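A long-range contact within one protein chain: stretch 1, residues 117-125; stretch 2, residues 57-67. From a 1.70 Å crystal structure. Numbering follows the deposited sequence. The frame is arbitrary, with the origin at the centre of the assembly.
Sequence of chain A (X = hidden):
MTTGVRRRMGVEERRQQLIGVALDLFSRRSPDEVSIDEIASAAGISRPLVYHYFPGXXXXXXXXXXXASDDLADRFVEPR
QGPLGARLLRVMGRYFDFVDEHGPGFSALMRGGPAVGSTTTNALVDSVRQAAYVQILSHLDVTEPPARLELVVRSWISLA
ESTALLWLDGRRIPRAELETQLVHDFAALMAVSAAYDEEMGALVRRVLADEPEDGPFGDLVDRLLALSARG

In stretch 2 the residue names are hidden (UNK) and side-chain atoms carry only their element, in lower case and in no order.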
# COMPACT_ATOMS: atom_id res chain seq x y z
N GLY A 117 -3.65 -7.36 -13.64
CA GLY A 117 -4.39 -8.51 -13.14
C GLY A 117 -5.70 -8.74 -13.88
O GLY A 117 -6.34 -7.78 -14.32
N SER A 118 -6.09 -10.00 -14.03
CA SER A 118 -7.42 -10.31 -14.52
C SER A 118 -8.40 -9.94 -13.42
O SER A 118 -8.00 -9.70 -12.26
CB SER A 118 -7.57 -11.78 -14.88
OG SER A 118 -7.43 -12.59 -13.74
N THR A 119 -9.68 -9.90 -13.77
CA THR A 119 -10.71 -9.67 -12.77
C THR A 119 -10.61 -10.71 -11.67
O THR A 119 -10.78 -10.40 -10.47
CB THR A 119 -12.11 -9.69 -13.43
OG1 THR A 119 -12.25 -8.52 -14.24
CG2 THR A 119 -13.22 -9.73 -12.36
N THR A 120 -10.31 -11.95 -12.07
CA THR A 120 -10.20 -13.03 -11.14
C THR A 120 -8.99 -12.84 -10.22
O THR A 120 -9.14 -12.99 -9.01
CB THR A 120 -10.17 -14.38 -11.85
OG1 THR A 120 -11.46 -14.59 -12.45
CG2 THR A 120 -9.89 -15.51 -10.88
N THR A 121 -7.83 -12.49 -10.79
CA THR A 121 -6.63 -12.31 -9.94
C THR A 121 -6.81 -11.15 -8.96
O THR A 121 -6.47 -11.28 -7.79
CB THR A 121 -5.27 -12.19 -10.69
OG1 THR A 121 -5.17 -10.96 -11.40
CG2 THR A 121 -5.07 -13.35 -11.65
N ASN A 122 -7.34 -10.03 -9.44
CA ASN A 122 -7.65 -8.88 -8.54
C ASN A 122 -8.60 -9.23 -7.42
O ASN A 122 -8.41 -8.76 -6.29
CB ASN A 122 -8.23 -7.70 -9.31
CG ASN A 122 -7.29 -7.19 -10.35
OD1 ASN A 122 -6.09 -7.50 -10.31
ND2 ASN A 122 -7.81 -6.45 -11.33
N ALA A 123 -9.63 -10.03 -7.74
CA ALA A 123 -10.57 -10.51 -6.74
C ALA A 123 -9.88 -11.39 -5.69
O ALA A 123 -10.14 -11.23 -4.49
CB ALA A 123 -11.72 -11.26 -7.40
N LEU A 124 -9.01 -12.32 -6.13
CA LEU A 124 -8.27 -13.19 -5.21
C LEU A 124 -7.39 -12.32 -4.28
O LEU A 124 -7.42 -12.52 -3.06
CB LEU A 124 -7.41 -14.22 -5.95
CG LEU A 124 -8.21 -15.37 -6.59
CD1 LEU A 124 -7.33 -16.16 -7.57
CD2 LEU A 124 -8.78 -16.26 -5.52
N VAL A 125 -6.65 -11.38 -4.84
CA VAL A 125 -5.79 -10.52 -4.01
C VAL A 125 -6.66 -9.75 -2.99
O VAL A 125 -6.37 -9.71 -1.78
CB VAL A 125 -4.91 -9.59 -4.87
CG1 VAL A 125 -4.21 -8.54 -4.03
CG2 VAL A 125 -3.87 -10.44 -5.64
N UNK A 57 -2.90 -20.45 -20.32
CA UNK A 57 -1.95 -20.08 -19.29
C UNK A 57 -2.60 -19.29 -18.16
O UNK A 57 -2.33 -19.55 -16.99
c UNK A 57 1.40 -18.24 -19.76
c UNK A 57 2.36 -17.58 -18.79
c UNK A 57 -0.80 -19.31 -19.93
c UNK A 57 0.30 -18.93 -18.97
n UNK A 57 3.51 -17.00 -19.51
N UNK A 58 -3.49 -18.35 -18.50
CA UNK A 58 -4.12 -17.53 -17.46
C UNK A 58 -4.94 -18.36 -16.46
O UNK A 58 -4.89 -18.12 -15.24
c UNK A 58 -4.96 -16.39 -18.07
c UNK A 58 -6.59 -14.48 -17.80
c UNK A 58 -4.73 -14.74 -16.09
c UNK A 58 -5.69 -15.47 -17.06
N UNK A 59 -5.67 -19.36 -16.95
CA UNK A 59 -6.54 -20.13 -16.07
C UNK A 59 -5.68 -20.93 -15.08
O UNK A 59 -6.04 -21.07 -13.93
c UNK A 59 -7.48 -21.02 -16.90
o UNK A 59 -6.71 -22.03 -17.52
N UNK A 60 -4.52 -21.40 -15.53
CA UNK A 60 -3.58 -22.13 -14.67
C UNK A 60 -2.94 -21.18 -13.66
O UNK A 60 -2.82 -21.50 -12.46
c UNK A 60 -1.60 -23.84 -14.87
c UNK A 60 -2.27 -24.71 -13.75
c UNK A 60 -2.52 -22.81 -15.54
c UNK A 60 -1.03 -24.72 -15.93
N UNK A 61 -2.55 -20.00 -14.13
CA UNK A 61 -2.00 -18.97 -13.25
C UNK A 61 -3.03 -18.64 -12.17
O UNK A 61 -2.68 -18.53 -11.00
c UNK A 61 0.87 -15.56 -12.09
c UNK A 61 0.03 -14.56 -11.56
c UNK A 61 -1.65 -17.70 -14.03
c UNK A 61 -1.35 -14.57 -11.81
c UNK A 61 -1.88 -15.59 -12.64
o UNK A 61 0.57 -13.55 -10.78
c UNK A 61 0.33 -16.56 -12.90
c UNK A 61 -1.05 -16.60 -13.18
N UNK A 62 -4.30 -18.48 -12.57
CA UNK A 62 -5.39 -18.18 -11.60
C UNK A 62 -5.58 -19.32 -10.59
O UNK A 62 -5.77 -19.07 -9.38
c UNK A 62 -6.70 -17.82 -12.34
o UNK A 62 -7.99 -15.01 -14.41
c UNK A 62 -6.61 -16.46 -13.05
c UNK A 62 -7.79 -16.18 -14.00
o UNK A 62 -8.50 -17.15 -14.34
N UNK A 63 -5.50 -20.56 -11.07
CA UNK A 63 -5.65 -21.74 -10.20
C UNK A 63 -4.50 -21.81 -9.17
O UNK A 63 -4.74 -22.06 -7.96
c UNK A 63 -5.73 -23.02 -11.02
N UNK A 64 -3.28 -21.56 -9.63
CA UNK A 64 -2.13 -21.47 -8.71
C UNK A 64 -2.34 -20.37 -7.68
O UNK A 64 -2.06 -20.56 -6.50
c UNK A 64 -0.89 -21.20 -9.47
N UNK A 65 -2.79 -19.20 -8.15
CA UNK A 65 -3.00 -18.04 -7.28
C UNK A 65 -4.09 -18.31 -6.24
O UNK A 65 -3.96 -17.90 -5.08
c UNK A 65 -3.58 -15.52 -7.29
c UNK A 65 -2.36 -15.17 -6.35
c UNK A 65 -3.32 -16.79 -8.12
c UNK A 65 -3.89 -14.35 -8.21
N UNK A 66 -5.15 -19.01 -6.65
CA UNK A 66 -6.18 -19.46 -5.70
C UNK A 66 -5.61 -20.32 -4.58
O UNK A 66 -5.91 -20.13 -3.39
n UNK A 66 -10.13 -19.32 -6.04
c UNK A 66 -7.29 -20.23 -6.44
o UNK A 66 -9.46 -19.44 -3.90
c UNK A 66 -9.37 -19.81 -5.07
c UNK A 66 -8.35 -20.85 -5.50
N UNK A 67 -4.77 -21.28 -4.94
CA UNK A 67 -4.13 -22.09 -3.91
C UNK A 67 -3.26 -21.25 -2.96
O UNK A 67 -3.32 -21.40 -1.73
c UNK A 67 -2.79 -24.16 -3.48
n UNK A 67 -2.58 -26.25 -4.73
n UNK A 67 -2.73 -28.22 -5.90
c UNK A 67 -1.85 -25.22 -3.97
c UNK A 67 -3.26 -23.18 -4.56
n UNK A 67 -0.71 -27.52 -5.03
c UNK A 67 -2.01 -27.33 -5.22

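Position 57 carries four carbons in a row ending in a nitrogen, all in extended rotamers and far from stretch 1. This is Lys57, whose amine is hydrogen-bonded elsewhere in the structure. Position 58 has four carbons forked at the second; one tip lies 4.1 Å from Ser118 CB. The fork at the second carbon rather than the first makes it Leu58, and the tip is CD2, a greasy edge to the start of the contact. Position 59, one carbon and one oxygen, is Ser59, small and out of reach. Position 60 again shows four carbons forked at the second: Leu60, buried but turned to other parts of the protein.

At position 61 one carbon leads to a six-carbon ring bearing an oxygen, which defines Tyr61. Its CB points sideways, yet the ring comes nearer, and Thr121 CG2 sits at the ring edge, 3.9 Å from CE2. Position 62 has three carbons in line, the third holding two oxygens, one of them 2.6 Å from Ser118 OG. Such a carboxylate on a three-carbon chain is Glu62. Ser118 OG donates to OE2, and the aliphatic part is useful too: CG packs 3.7 Å from Thr121 CG2.

Positions 63 and 64 each have a single carbon, so they are Ala63, pointing away, and Ala64, buried and out of reach. Position 65 has four carbons forked at the second, and its CA-to-CB bond points toward stretch 1; this is Leu65. Its CD2 reaches Thr121 CB at 3.6 Å and its CG lies 3.8 Å from Leu124 CD1, a compact apolar fit. Position 66 has three carbons, the third bearing one oxygen and one nitrogen, hence Gln66; exposed at the edge of the contact, it lays its amide end against the Leu124 side chain. Position 67, three carbons, a nitrogen, then a carbon with two more nitrogens, is Arg67, which makes no contact here and is hydrogen-bonded elsewhere.

The contact joins two nearly parallel helices, their axes 7° apart in direction and 10.0 Å apart at closest approach. Thr121 faces Glu62 and Leu124 faces Gln66 in the backbone register, so the contacts recur along the helices every three or four residues. Ser118 links the two parts of the design: as N-cap its OG accepts from Thr121 N at 3.0 Å, while the same hydroxyl gives its proton to Glu62. The Glu62 carboxylate thereby bonds to the residue that caps helix 119-125, and beyond it Thr121, Leu124 and Leu65 pack together.

Stretch 2, residues 57-67: KLSLYEAALQR
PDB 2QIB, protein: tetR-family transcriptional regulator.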